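Local atomic coordinates of type I polyketide synthase PikAII (Streptomyces venezuelae, PDB entry 3QP9), a protein that probably epimerizes the alpha-substituent of a beta-keto polyketide intermediate without reducing the keto group, as a C2-type ketoreductase of a modular polyketide synthase. Residues L114-S119 with P170-V175; C153-A158 with L193-S198. One frame throughout, in Å; residues are numbered along the deposited sequence.

Contact 1 of 2, residues L114-S119 with P170-V175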
loop_
_atom_site.group_PDB
_atom_site.type_symbol
_atom_site.label_atom_id
_atom_site.label_comp_id
_atom_site.label_asym_id
_atom_site.label_seq_id
_atom_site.Cartn_x
_atom_site.Cartn_y
_atom_site.Cartn_z
ATOM N N LEU A 114 12.607 -2.952 12.155
ATOM C CA LEU A 114 11.652 -2.075 12.908
ATOM C C LEU A 114 10.187 -2.349 12.586
ATOM O O LEU A 114 9.324 -2.134 13.422
ATOM C CB LEU A 114 11.910 -0.562 12.708
ATOM C CG LEU A 114 13.259 -0.041 13.271
ATOM C CD1 LEU A 114 13.479 1.398 12.850
ATOM C CD2 LEU A 114 13.261 -0.184 14.861
ATOM N N ALA A 115 9.921 -2.843 11.379
ATOM C CA ALA A 115 8.524 -3.113 10.978
ATOM C C ALA A 115 7.871 -4.206 11.850
ATOM O O ALA A 115 6.631 -4.256 11.946
ATOM C CB ALA A 115 8.507 -3.476 9.460
ATOM N N TRP A 116 8.705 -5.027 12.512
ATOM C CA TRP A 116 8.194 -6.127 13.317
ATOM C C TRP A 116 7.475 -5.634 14.540
ATOM O O TRP A 116 6.689 -6.378 15.103
ATOM C CB TRP A 116 9.258 -7.135 13.750
ATOM C CG TRP A 116 9.920 -7.784 12.602
ATOM C CD1 TRP A 116 9.712 -7.537 11.259
ATOM C CD2 TRP A 116 10.915 -8.780 12.682
ATOM N NE1 TRP A 116 10.549 -8.347 10.497
ATOM C CE2 TRP A 116 11.302 -9.102 11.361
ATOM C CE3 TRP A 116 11.549 -9.412 13.744
ATOM C CZ2 TRP A 116 12.289 -10.022 11.093
ATOM C CZ3 TRP A 116 12.548 -10.324 13.468
ATOM C CH2 TRP A 116 12.860 -10.665 12.156
ATOM N N ASP A 117 7.701 -4.373 14.891
ATOM C CA ASP A 117 6.975 -3.782 15.969
ATOM C C ASP A 117 5.554 -3.383 15.526
ATOM O O ASP A 117 5.301 -2.274 15.080
ATOM C CB ASP A 117 7.733 -2.595 16.566
ATOM C CG ASP A 117 7.075 -2.063 17.874
ATOM O OD1 ASP A 117 5.960 -2.501 18.247
ATOM O OD2 ASP A 117 7.713 -1.229 18.558
ATOM N N GLU A 118 4.616 -4.259 15.805
ATOM C CA GLU A 118 3.218 -3.996 15.493
ATOM C C GLU A 118 2.410 -3.319 16.578
ATOM O O GLU A 118 1.178 -3.181 16.461
ATOM C CB GLU A 118 2.541 -5.315 15.173
ATOM C CG GLU A 118 3.341 -6.116 14.244
ATOM C CD GLU A 118 2.857 -5.914 12.801
ATOM O OE1 GLU A 118 2.774 -4.715 12.335
ATOM O OE2 GLU A 118 2.513 -6.963 12.209
ATOM N N SER A 119 3.081 -2.889 17.629
ATOM C CA SER A 119 2.387 -2.296 18.765
ATOM C C SER A 119 1.710 -0.998 18.386
ATOM O O SER A 119 2.166 -0.286 17.523
ATOM C CB SER A 119 3.379 -2.067 19.942
ATOM O OG SER A 119 4.275 -1.031 19.610
ATOM N N PRO A 170 -1.065 -6.670 7.306
ATOM C CA PRO A 170 -1.334 -5.650 6.387
ATOM C C PRO A 170 -0.649 -4.394 6.899
ATOM O O PRO A 170 -0.211 -3.544 6.094
ATOM C CB PRO A 170 -2.874 -5.563 6.474
ATOM C CG PRO A 170 -3.175 -6.229 7.839
ATOM C CD PRO A 170 -2.312 -7.344 7.711
ATOM N N ALA A 171 -0.466 -4.283 8.216
ATOM C CA ALA A 171 0.269 -3.104 8.654
ATOM C C ALA A 171 1.701 -3.038 8.159
ATOM O O ALA A 171 2.188 -1.940 7.833
ATOM C CB ALA A 171 0.237 -2.956 10.207
ATOM N N GLN A 172 2.379 -4.176 8.065
ATOM C CA GLN A 172 3.789 -4.149 7.550
ATOM C C GLN A 172 3.846 -3.792 6.053
ATOM O O GLN A 172 4.860 -3.311 5.584
ATOM C CB GLN A 172 4.518 -5.457 7.879
ATOM C CG GLN A 172 4.811 -5.624 9.391
ATOM C CD GLN A 172 5.645 -6.799 9.690
ATOM O OE1 GLN A 172 6.652 -7.019 9.008
ATOM N NE2 GLN A 172 5.298 -7.561 10.788
ATOM N N ALA A 173 2.792 -4.104 5.277
ATOM C CA ALA A 173 2.771 -3.636 3.850
ATOM C C ALA A 173 2.912 -2.125 3.782
ATOM O O ALA A 173 3.272 -1.658 2.731
ATOM C CB ALA A 173 1.453 -4.060 3.106
ATOM N N MET A 174 2.601 -1.357 4.868
ATOM C CA MET A 174 2.744 0.154 4.806
ATOM C C MET A 174 4.201 0.543 4.725
ATOM O O MET A 174 4.550 1.555 4.123
ATOM C CB MET A 174 2.107 0.880 6.001
ATOM C CG MET A 174 0.649 0.510 6.125
ATOM S SD MET A 174 -0.352 1.622 7.088
ATOM C CE MET A 174 0.236 1.101 8.712
ATOM N N VAL A 175 5.083 -0.270 5.292
ATOM C CA VAL A 175 6.491 -0.031 5.076
ATOM C C VAL A 175 6.926 -0.243 3.620
ATOM O O VAL A 175 7.772 0.491 3.086
ATOM C CB VAL A 175 7.296 -0.901 6.008
ATOM C CG1 VAL A 175 8.755 -0.952 5.553
ATOM C CG2 VAL A 175 7.107 -0.354 7.401
#
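Gln172 reaches from helix 170-185 into the loop 114-119 and carries most of this contact. Its CB leaves the helix toward the loop, and CG, set beside the backbone N (chi1 -70°), lies 3.4 Å from Ala115 O. The chain runs on extended, with CD still 3.5 Å from Ala115 O, before the amide divides its two ends between different partners. NE2 donates to Glu118 OE2 at 3.2 Å, an almost straight bond (172°) that stays in the amide plane but descends on the carboxylate from above, the two flat groups being turned 75° apart. Gln172 OE1 lies 3.8 Å from Trp116 CD1 and accepts from the backbone N of His156, so both ends hold the amide against rotation. Glu118 arrives by a bend at chi2; its OE2 is also bonded to Ser169 OG, while Glu118 OE1, 3.7 Å from Ala171 CB, is buried without a polar partner. Deeper in, Ala115 CB packs on Val175 CG2 at 4.0 Å. Within the loop, Asp117 OD1 accepts from Ser119 N, an Asx turn. The loop after strand 109-112 thus packs on helix 170-185, which follows strand 151-156 in this Rossmann-type alpha/beta fold.

Contact 2 of 2, residues C153-A158 with L193-S198; sequences CVTHGA and LIDLPS
Strands 153-156 and 193-196 run parallel, their axes 4.3 Å apart at closest and 26° from alignment, with Cys153 beside Leu193 and His156 beside Leu196. Three backbone bonds hold them: Ile194 N to Cys153 O, Thr155 N to Ile194 O and Leu196 N to Thr155 O; a weak fourth runs from Gly157 N to Leu196 O just past the strand. On the face they share with His156, Val154, Ile194 and Leu196 make close apolar packing: Val154 CG1 comes within 3.4 Å of Leu196 CD1, tighter than normal carbon contact, and Val154 CG2 rests 4.2 Å from Ile194 CB.

Helix 170-185 links the two strands in a beta-alpha-beta unit of the Rossmann-like type, and it covers the other face, where Trp176 touches both Leu193 and Asp195. There Thr155 and Asp195 meet at about a right angle. With chi1 at 56°, Thr155 OG1 sits between its own backbone N and carbonyl carbon and donates to the anti lone pair of Asp195 OD2 at 2.6 Å, while Trp176 NE1 is bonded to the same hydroxyl. A second donor, Ala158 N, reaches Asp195 OD2 from above the carboxylate plane at 2.9 Å, tying the turn after the first strand to the second strand. The other oxygen, Asp195 OD1, forms a salt bridge with Arg224, which would favour a charged carboxylate.

At the C-terminal end of the strands, His156 ND1 donates to Ser198 O at 2.9 Å, along a bent line (134°) tilted from the imidazole plane. Gly157 turns the chain with a positive phi, and its CA lies 3.5 Å from Ser198 OG, a hydroxyl bonded to Thr168 OG1.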
loop_
_atom_site.group_PDB
_atom_site.type_symbol
_atom_site.label_atom_id
_atom_site.label_comp_id
_atom_site.label_asym_id
_atom_site.label_seq_id
_atom_site.Cartn_x
_atom_site.Cartn_y
_atom_site.Cartn_z
ATOM N N CYS A 153 14.865 -3.040 4.469
ATOM C CA CYS A 153 13.788 -3.170 5.488
ATOM C C CYS A 153 13.140 -4.509 5.345
ATOM O O CYS A 153 12.704 -4.857 4.283
ATOM C CB CYS A 153 12.724 -2.046 5.341
ATOM S SG CYS A 153 13.410 -0.404 5.714
ATOM N N VAL A 154 13.128 -5.284 6.409
ATOM C CA VAL A 154 12.601 -6.634 6.360
ATOM C C VAL A 154 11.247 -6.693 7.021
ATOM O O VAL A 154 11.065 -6.139 8.123
ATOM C CB VAL A 154 13.605 -7.607 6.968
ATOM C CG1 VAL A 154 13.045 -9.040 7.033
ATOM C CG2 VAL A 154 14.931 -7.622 6.096
ATOM N N THR A 155 10.253 -7.340 6.352
ATOM C CA THR A 155 8.946 -7.508 6.923
ATOM C C THR A 155 8.662 -9.007 6.977
ATOM O O THR A 155 9.445 -9.783 6.490
ATOM C CB THR A 155 7.848 -6.818 6.049
ATOM O OG1 THR A 155 7.921 -7.353 4.693
ATOM C CG2 THR A 155 8.007 -5.265 6.067
ATOM N N HIS A 156 7.548 -9.419 7.603
ATOM C CA HIS A 156 7.053 -10.834 7.525
ATOM C C HIS A 156 5.563 -10.757 7.379
ATOM O O HIS A 156 4.920 -9.984 8.076
ATOM C CB HIS A 156 7.475 -11.691 8.782
ATOM C CG HIS A 156 6.991 -11.154 10.089
ATOM N ND1 HIS A 156 5.829 -11.601 10.684
ATOM C CD2 HIS A 156 7.516 -10.211 10.931
ATOM C CE1 HIS A 156 5.633 -10.941 11.819
ATOM N NE2 HIS A 156 6.638 -10.087 11.992
ATOM N N GLY A 157 5.007 -11.537 6.460
ATOM C CA GLY A 157 3.537 -11.560 6.228
ATOM C C GLY A 157 2.983 -10.301 5.532
ATOM O O GLY A 157 1.790 -10.091 5.533
ATOM N N ALA A 158 3.839 -9.436 4.999
ATOM C CA ALA A 158 3.376 -8.214 4.391
ATOM C C ALA A 158 2.804 -8.279 2.934
ATOM O O ALA A 158 2.070 -7.355 2.514
ATOM C CB ALA A 158 4.442 -7.085 4.537
ATOM N N LEU A 193 13.572 -4.089 -0.053
ATOM C CA LEU A 193 12.531 -4.524 0.822
ATOM C C LEU A 193 12.515 -5.990 0.682
ATOM O O LEU A 193 12.693 -6.490 -0.415
ATOM C CB LEU A 193 11.180 -3.968 0.377
ATOM C CG LEU A 193 10.894 -2.503 0.631
ATOM C CD1 LEU A 193 9.878 -1.827 -0.396
ATOM C CD2 LEU A 193 10.310 -2.343 2.128
ATOM N N ILE A 194 12.403 -6.702 1.794
ATOM C CA ILE A 194 12.398 -8.155 1.757
ATOM C C ILE A 194 11.318 -8.636 2.659
ATOM O O ILE A 194 11.328 -8.275 3.812
ATOM C CB ILE A 194 13.716 -8.729 2.240
ATOM C CG1 ILE A 194 14.869 -8.171 1.404
ATOM C CG2 ILE A 194 13.625 -10.294 2.237
ATOM C CD1 ILE A 194 16.262 -8.515 1.876
ATOM N N ASP A 195 10.432 -9.544 2.191
ATOM C CA ASP A 195 9.386 -10.041 3.093
ATOM C C ASP A 195 9.615 -11.524 3.390
ATOM O O ASP A 195 9.685 -12.315 2.464
ATOM C CB ASP A 195 8.012 -9.864 2.423
ATOM C CG ASP A 195 6.854 -10.285 3.321
ATOM O OD1 ASP A 195 6.192 -11.296 2.958
ATOM O OD2 ASP A 195 6.718 -9.677 4.414
ATOM N N LEU A 196 9.694 -11.869 4.672
ATOM C CA LEU A 196 9.971 -13.211 5.157
ATOM C C LEU A 196 8.640 -13.850 5.297
ATOM O O LEU A 196 7.649 -13.151 5.264
ATOM C CB LEU A 196 10.722 -13.177 6.500
ATOM C CG LEU A 196 12.140 -12.633 6.329
ATOM C CD1 LEU A 196 12.802 -12.363 7.676
ATOM C CD2 LEU A 196 13.053 -13.517 5.489
ATOM N N PRO A 197 8.602 -15.187 5.311
ATOM C CA PRO A 197 7.305 -15.874 5.430
ATOM C C PRO A 197 6.628 -15.441 6.747
ATOM O O PRO A 197 7.351 -15.299 7.767
ATOM C CB PRO A 197 7.688 -17.356 5.515
ATOM C CG PRO A 197 9.108 -17.497 4.947
ATOM C CD PRO A 197 9.770 -16.099 5.224
ATOM N N SER A 198 5.291 -15.288 6.774
ATOM C CA SER A 198 4.598 -14.792 8.014
ATOM C C SER A 198 5.263 -15.221 9.332
ATOM O O SER A 198 5.313 -14.436 10.260
ATOM C CB SER A 198 3.111 -15.166 8.077
ATOM O OG SER A 198 2.445 -14.872 6.861
#

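The centres of contacts 1 and 2 are about 9 Å apart, on the same side of the chain's centre, and their segments alternate along the chain: 114-119, 153-158, 170-175, 193-198. Strand 151-156, helix 170-185 and strand 190-196 follow one another, so contact 2 pairs the two strands while contact 1 sets the connecting helix against the loop after strand 109-112. His156 joins the two contacts: its ring meets that of Trp116 edge-to-face. Together they build a Rossmann-like portion of the ketoreductase, with one helix shared between the loop packing and the strand crossover; helix 413-426 packs on Pro170 and Met174.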